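Local coordinates for protein Exo-poly-alpha-D-galacturonosidase (Thermotoga maritima, PDB 3JUR) that probably hydrolyses polygalacturonan, the backbone of pectin, as a family 28 glycoside hydrolase built on a parallel beta-helix, at residues S245-I251 with V278-L284; M305-N311 with R334-N340. One frame throughout, in Å; residues are numbered along the deposited sequence.

Interaction 1: S245-I251 with V278-L284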
# COMPACT_ATOMS: atom_id res chain seq x y z
N SER D 245 -12.91 -8.14 40.02
CA SER D 245 -14.35 -8.03 40.33
C SER D 245 -14.74 -6.62 40.79
O SER D 245 -15.56 -6.46 41.70
CB SER D 245 -14.80 -9.10 41.33
OG SER D 245 -14.81 -10.38 40.75
N CYS D 246 -14.14 -5.61 40.17
CA CYS D 246 -14.41 -4.21 40.48
C CYS D 246 -15.41 -3.59 39.51
O CYS D 246 -15.51 -4.02 38.36
CB CYS D 246 -13.11 -3.40 40.49
SG CYS D 246 -12.06 -3.83 41.88
N LYS D 247 -16.13 -2.58 39.99
CA LYS D 247 -17.14 -1.89 39.20
C LYS D 247 -16.95 -0.38 39.32
O LYS D 247 -16.80 0.14 40.42
CB LYS D 247 -18.55 -2.29 39.69
CG LYS D 247 -19.68 -1.83 38.77
CD LYS D 247 -21.05 -2.31 39.27
CE LYS D 247 -22.16 -1.78 38.37
NZ LYS D 247 -23.51 -2.32 38.71
N TYR D 248 -16.97 0.32 38.18
CA TYR D 248 -16.77 1.77 38.10
C TYR D 248 -15.39 2.17 38.60
O TYR D 248 -15.20 2.52 39.77
CB TYR D 248 -17.85 2.56 38.86
CG TYR D 248 -19.25 2.31 38.37
CD1 TYR D 248 -19.61 2.58 37.05
CD2 TYR D 248 -20.24 1.84 39.24
CE1 TYR D 248 -20.91 2.36 36.60
CE2 TYR D 248 -21.54 1.62 38.80
CZ TYR D 248 -21.87 1.88 37.47
OH TYR D 248 -23.15 1.66 37.02
N MET D 249 -14.42 2.08 37.69
CA MET D 249 -13.05 2.39 38.01
C MET D 249 -12.44 3.23 36.90
O MET D 249 -12.72 3.01 35.71
CB MET D 249 -12.25 1.10 38.20
CG MET D 249 -10.79 1.29 38.56
SD MET D 249 -10.08 -0.24 39.19
CE MET D 249 -8.35 0.16 39.18
N LEU D 250 -11.61 4.18 37.31
CA LEU D 250 -10.84 5.01 36.39
C LEU D 250 -9.35 4.87 36.67
O LEU D 250 -8.92 4.96 37.82
CB LEU D 250 -11.27 6.48 36.50
CG LEU D 250 -10.43 7.54 35.78
CD1 LEU D 250 -10.46 7.35 34.25
CD2 LEU D 250 -10.91 8.94 36.17
N ILE D 251 -8.59 4.61 35.62
CA ILE D 251 -7.13 4.58 35.68
C ILE D 251 -6.66 5.55 34.60
O ILE D 251 -6.88 5.31 33.41
CB ILE D 251 -6.55 3.17 35.38
CG1 ILE D 251 -7.10 2.12 36.35
CG2 ILE D 251 -5.02 3.21 35.40
CD1 ILE D 251 -6.90 0.65 35.90
N VAL D 278 -19.02 -12.31 40.47
CA VAL D 278 -19.07 -10.86 40.30
C VAL D 278 -18.08 -10.45 39.21
O VAL D 278 -16.90 -10.75 39.31
CB VAL D 278 -18.77 -10.09 41.62
CG1 VAL D 278 -18.70 -8.59 41.37
CG2 VAL D 278 -19.84 -10.40 42.68
N PRO D 279 -18.58 -9.78 38.16
CA PRO D 279 -17.69 -9.41 37.06
C PRO D 279 -16.91 -8.14 37.38
O PRO D 279 -17.33 -7.37 38.24
CB PRO D 279 -18.65 -9.17 35.89
CG PRO D 279 -19.95 -8.79 36.52
CD PRO D 279 -19.98 -9.38 37.90
N SER D 280 -15.78 -7.93 36.71
CA SER D 280 -15.22 -6.59 36.59
C SER D 280 -15.95 -5.93 35.43
O SER D 280 -16.10 -6.53 34.36
CB SER D 280 -13.72 -6.61 36.31
OG SER D 280 -12.96 -6.52 37.50
N GLU D 281 -16.42 -4.70 35.65
CA GLU D 281 -17.21 -4.00 34.64
C GLU D 281 -17.17 -2.49 34.84
O GLU D 281 -17.02 -2.00 35.96
CB GLU D 281 -18.67 -4.52 34.63
CG GLU D 281 -19.40 -4.37 35.95
CD GLU D 281 -20.85 -4.83 35.89
OE1 GLU D 281 -21.45 -5.04 36.98
OE2 GLU D 281 -21.38 -4.99 34.77
N TYR D 282 -17.31 -1.77 33.73
CA TYR D 282 -17.27 -0.31 33.73
C TYR D 282 -15.93 0.20 34.24
O TYR D 282 -15.85 0.89 35.26
CB TYR D 282 -18.46 0.27 34.51
CG TYR D 282 -19.80 0.03 33.84
CD1 TYR D 282 -20.06 0.52 32.56
CD2 TYR D 282 -20.82 -0.67 34.50
CE1 TYR D 282 -21.29 0.31 31.94
CE2 TYR D 282 -22.06 -0.88 33.88
CZ TYR D 282 -22.28 -0.39 32.60
OH TYR D 282 -23.49 -0.58 31.97
N ILE D 283 -14.88 -0.20 33.54
CA ILE D 283 -13.50 0.20 33.84
C ILE D 283 -13.01 1.08 32.69
O ILE D 283 -13.06 0.68 31.52
CB ILE D 283 -12.53 -1.03 33.96
CG1 ILE D 283 -13.15 -2.21 34.74
CG2 ILE D 283 -11.18 -0.59 34.55
CD1 ILE D 283 -13.45 -1.95 36.20
N LEU D 284 -12.54 2.27 33.05
CA LEU D 284 -12.02 3.22 32.08
C LEU D 284 -10.52 3.38 32.30
O LEU D 284 -10.07 3.71 33.40
CB LEU D 284 -12.75 4.57 32.21
CG LEU D 284 -12.34 5.72 31.29
CD1 LEU D 284 -12.57 5.36 29.81
CD2 LEU D 284 -13.11 6.97 31.65
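Backbone donors and acceptors of 245-251 and 278-284 pair off along most of this parallel beta contact. Cys246 O accepts from Glu281 N at 2.9 Å, and Tyr248 N gives to Glu281 O at 3.2 Å. Met249 N then donates to Tyr282 O (3.1 Å), Leu284 N to Met249 O (2.8 Å) and Ile251 N to Leu284 O (2.8 Å). Near the start, side chains take over. Ser245 OG donates to Val278 O at 2.6 Å, and Ser280 OG accepts from Cys246 N at 3.1 Å. Ser280 OG also bonds the carbonyl oxygen of Lys266. The salt bridge from Glu281 OE1 to Lys247 NZ is long, at 3.8 Å; OE2 has a salt bridge to Arg310. The Tyr248 and Tyr282 rings lie nearly parallel but slid apart, with centroids 5.2 Å from each other. Tyr248 OH is hydrogen-bonded to Glu13. Met249 CB meets Ile283 CD1 at 3.8 Å on one face. On the other, Leu250 and Leu284 pack in register, with Leu250 CD1 3.7 Å from Leu284 CD2, as between successive coils of a parallel beta-helix. Helix 6-16 packs on Tyr282 and Leu284. Strand 224-233 flanks Met249, and strand 309-320 continues the sheet beyond Ile283.

Interaction 2: M305-N311 with R334-N340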
# COMPACT_ATOMS: atom_id res chain seq x y z
N MET D 305 -10.84 -14.65 34.74
CA MET D 305 -12.00 -13.87 34.35
C MET D 305 -13.30 -14.68 34.50
O MET D 305 -14.30 -14.41 33.83
CB MET D 305 -11.84 -13.33 32.92
CG MET D 305 -11.23 -14.32 31.91
SD MET D 305 -12.06 -15.92 31.88
CE MET D 305 -13.43 -15.55 30.80
N SER D 306 -13.27 -15.67 35.40
CA SER D 306 -14.39 -16.60 35.59
C SER D 306 -15.68 -15.94 36.06
O SER D 306 -16.76 -16.49 35.90
CB SER D 306 -13.99 -17.72 36.56
OG SER D 306 -12.91 -18.48 36.05
N GLY D 307 -15.56 -14.75 36.66
CA GLY D 307 -16.72 -13.98 37.08
C GLY D 307 -17.27 -13.11 35.96
O GLY D 307 -18.36 -12.54 36.09
N GLY D 308 -16.53 -13.02 34.86
CA GLY D 308 -16.90 -12.18 33.73
C GLY D 308 -16.14 -10.87 33.72
O GLY D 308 -15.76 -10.35 34.78
N VAL D 309 -15.88 -10.35 32.52
CA VAL D 309 -15.35 -9.00 32.32
C VAL D 309 -16.13 -8.39 31.16
O VAL D 309 -16.21 -8.98 30.07
CB VAL D 309 -13.82 -8.99 32.01
CG1 VAL D 309 -13.31 -7.56 31.79
CG2 VAL D 309 -13.01 -9.68 33.13
N ARG D 310 -16.71 -7.22 31.39
CA ARG D 310 -17.49 -6.54 30.35
C ARG D 310 -17.36 -5.03 30.48
O ARG D 310 -17.03 -4.53 31.56
CB ARG D 310 -18.97 -6.96 30.40
CG ARG D 310 -19.63 -6.76 31.75
CD ARG D 310 -21.10 -6.42 31.63
NE ARG D 310 -21.96 -7.60 31.67
CZ ARG D 310 -22.87 -7.84 32.61
NH1 ARG D 310 -23.07 -6.98 33.61
NH2 ARG D 310 -23.60 -8.94 32.55
N ASN D 311 -17.63 -4.32 29.39
CA ASN D 311 -17.67 -2.85 29.37
C ASN D 311 -16.39 -2.21 29.90
O ASN D 311 -16.38 -1.53 30.94
CB ASN D 311 -18.91 -2.32 30.08
CG ASN D 311 -20.18 -2.81 29.43
OD1 ASN D 311 -20.28 -2.88 28.20
ND2 ASN D 311 -21.16 -3.19 30.25
N ARG D 334 -12.08 -22.03 32.83
CA ARG D 334 -12.47 -20.73 33.39
C ARG D 334 -13.96 -20.42 33.37
O ARG D 334 -14.47 -19.78 34.28
CB ARG D 334 -11.74 -19.57 32.70
CG ARG D 334 -10.24 -19.52 32.90
CD ARG D 334 -9.83 -19.06 34.29
NE ARG D 334 -8.38 -18.88 34.32
CZ ARG D 334 -7.50 -19.86 34.49
NH1 ARG D 334 -7.90 -21.11 34.67
NH2 ARG D 334 -6.20 -19.58 34.47
N GLY D 335 -14.66 -20.84 32.32
CA GLY D 335 -16.02 -20.37 32.08
C GLY D 335 -16.02 -18.85 32.00
O GLY D 335 -15.03 -18.25 31.58
N GLY D 336 -17.12 -18.24 32.43
CA GLY D 336 -17.27 -16.79 32.42
C GLY D 336 -17.28 -16.20 31.02
O GLY D 336 -17.57 -16.90 30.05
N TYR D 337 -16.95 -14.91 30.93
CA TYR D 337 -16.97 -14.20 29.66
C TYR D 337 -15.98 -13.03 29.64
O TYR D 337 -15.56 -12.54 30.69
CB TYR D 337 -18.39 -13.69 29.33
CG TYR D 337 -18.99 -12.79 30.39
CD1 TYR D 337 -18.72 -11.42 30.40
CD2 TYR D 337 -19.82 -13.32 31.38
CE1 TYR D 337 -19.27 -10.59 31.37
CE2 TYR D 337 -20.37 -12.49 32.37
CZ TYR D 337 -20.09 -11.12 32.35
OH TYR D 337 -20.61 -10.29 33.31
N MET D 338 -15.59 -12.63 28.43
CA MET D 338 -14.94 -11.35 28.17
C MET D 338 -15.68 -10.77 26.98
O MET D 338 -15.76 -11.41 25.93
CB MET D 338 -13.44 -11.52 27.86
CG MET D 338 -12.65 -12.16 29.00
SD MET D 338 -10.89 -12.36 28.66
CE MET D 338 -10.93 -13.74 27.53
N GLU D 339 -16.26 -9.59 27.16
CA GLU D 339 -17.08 -8.99 26.11
C GLU D 339 -17.24 -7.48 26.26
O GLU D 339 -17.15 -6.96 27.37
CB GLU D 339 -18.47 -9.65 26.03
CG GLU D 339 -19.34 -9.50 27.25
CD GLU D 339 -20.72 -10.11 27.06
OE1 GLU D 339 -20.84 -11.09 26.28
OE2 GLU D 339 -21.68 -9.63 27.68
N ASN D 340 -17.50 -6.80 25.15
CA ASN D 340 -17.59 -5.35 25.11
C ASN D 340 -16.32 -4.71 25.65
O ASN D 340 -16.34 -3.96 26.64
CB ASN D 340 -18.84 -4.85 25.86
CG ASN D 340 -20.02 -4.61 24.94
OD1 ASN D 340 -19.95 -4.86 23.74
ND2 ASN D 340 -21.11 -4.10 25.51
O HOH W 1 -22.56 -10.48 30.03
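This is a parallel strand pair preceded by loop and turn residues, joining successive coils of the beta-helix. Residues 309-311 and 337-340 start the long strands 309-320 and 337-349. Their axes approach to 4.8 Å and diverge by only 8°. Val309 N donates to Tyr337 O at 2.9 Å, and Glu339 N to Val309 O at 3.0 Å. The next bond, Asn311 N to Glu339 O at 3.4 Å, is weak. Before the strands, Met305 to Gly308 form a type I turn, closed by Gly308 N to Met305 O (2.8 Å). Ser306 OG donates to Arg334 O at 2.7 Å. Glycine lets the chains come close here. Gly308 CA sits over the Tyr337 ring, 3.5 Å from its centroid, in a CH-pi contact. A CB on Gly308 would strike that ring, and one on Gly336 would strike the carbonyl oxygens of Met305 and Ser306. Met305 CG packs on Met338 SD at 3.8 Å, with Val309 and Met338 on the same face of the sheet. Arg310 and Glu339 lie on the other. They are linked through water 1, which accepts from Arg310 NH2 (3.1 Å) and donates to Glu339 OE2 (2.6 Å). Their direct salt bridges go to Glu281 and Arg374 respectively. Asn340 ND2 donates to Asn311 OD1 at 3.1 Å. Asn311 and Asn340 are aligned on successive coils and share this one side-chain bond, consistent with the asparagine ladders known in parallel beta-helices, the fold of family 28 glycoside hydrolases.

Interactions 1 and 2 follow each other along neighbouring parallel strands of one sheet. Strands 280-291 and 309-320 are neighbours in it, and the contact centres are 12 Å apart. Two polar links join them. Glu281 OE2 meets Arg310 NH1 in a salt bridge of 2.9 Å, and Ser280 N probably donates to Gly308 O at 3.1 Å. Interaction 1 is the more buried and has the more continuous backbone bonding. Interaction 2 is partly buried, with a water bridge and a glycine-containing turn and loop. Where 245-251 and 278-284 match tyrosines and leucines, 305-311 and 334-340 match asparagines. Helix 6-16 packs on side chains of both.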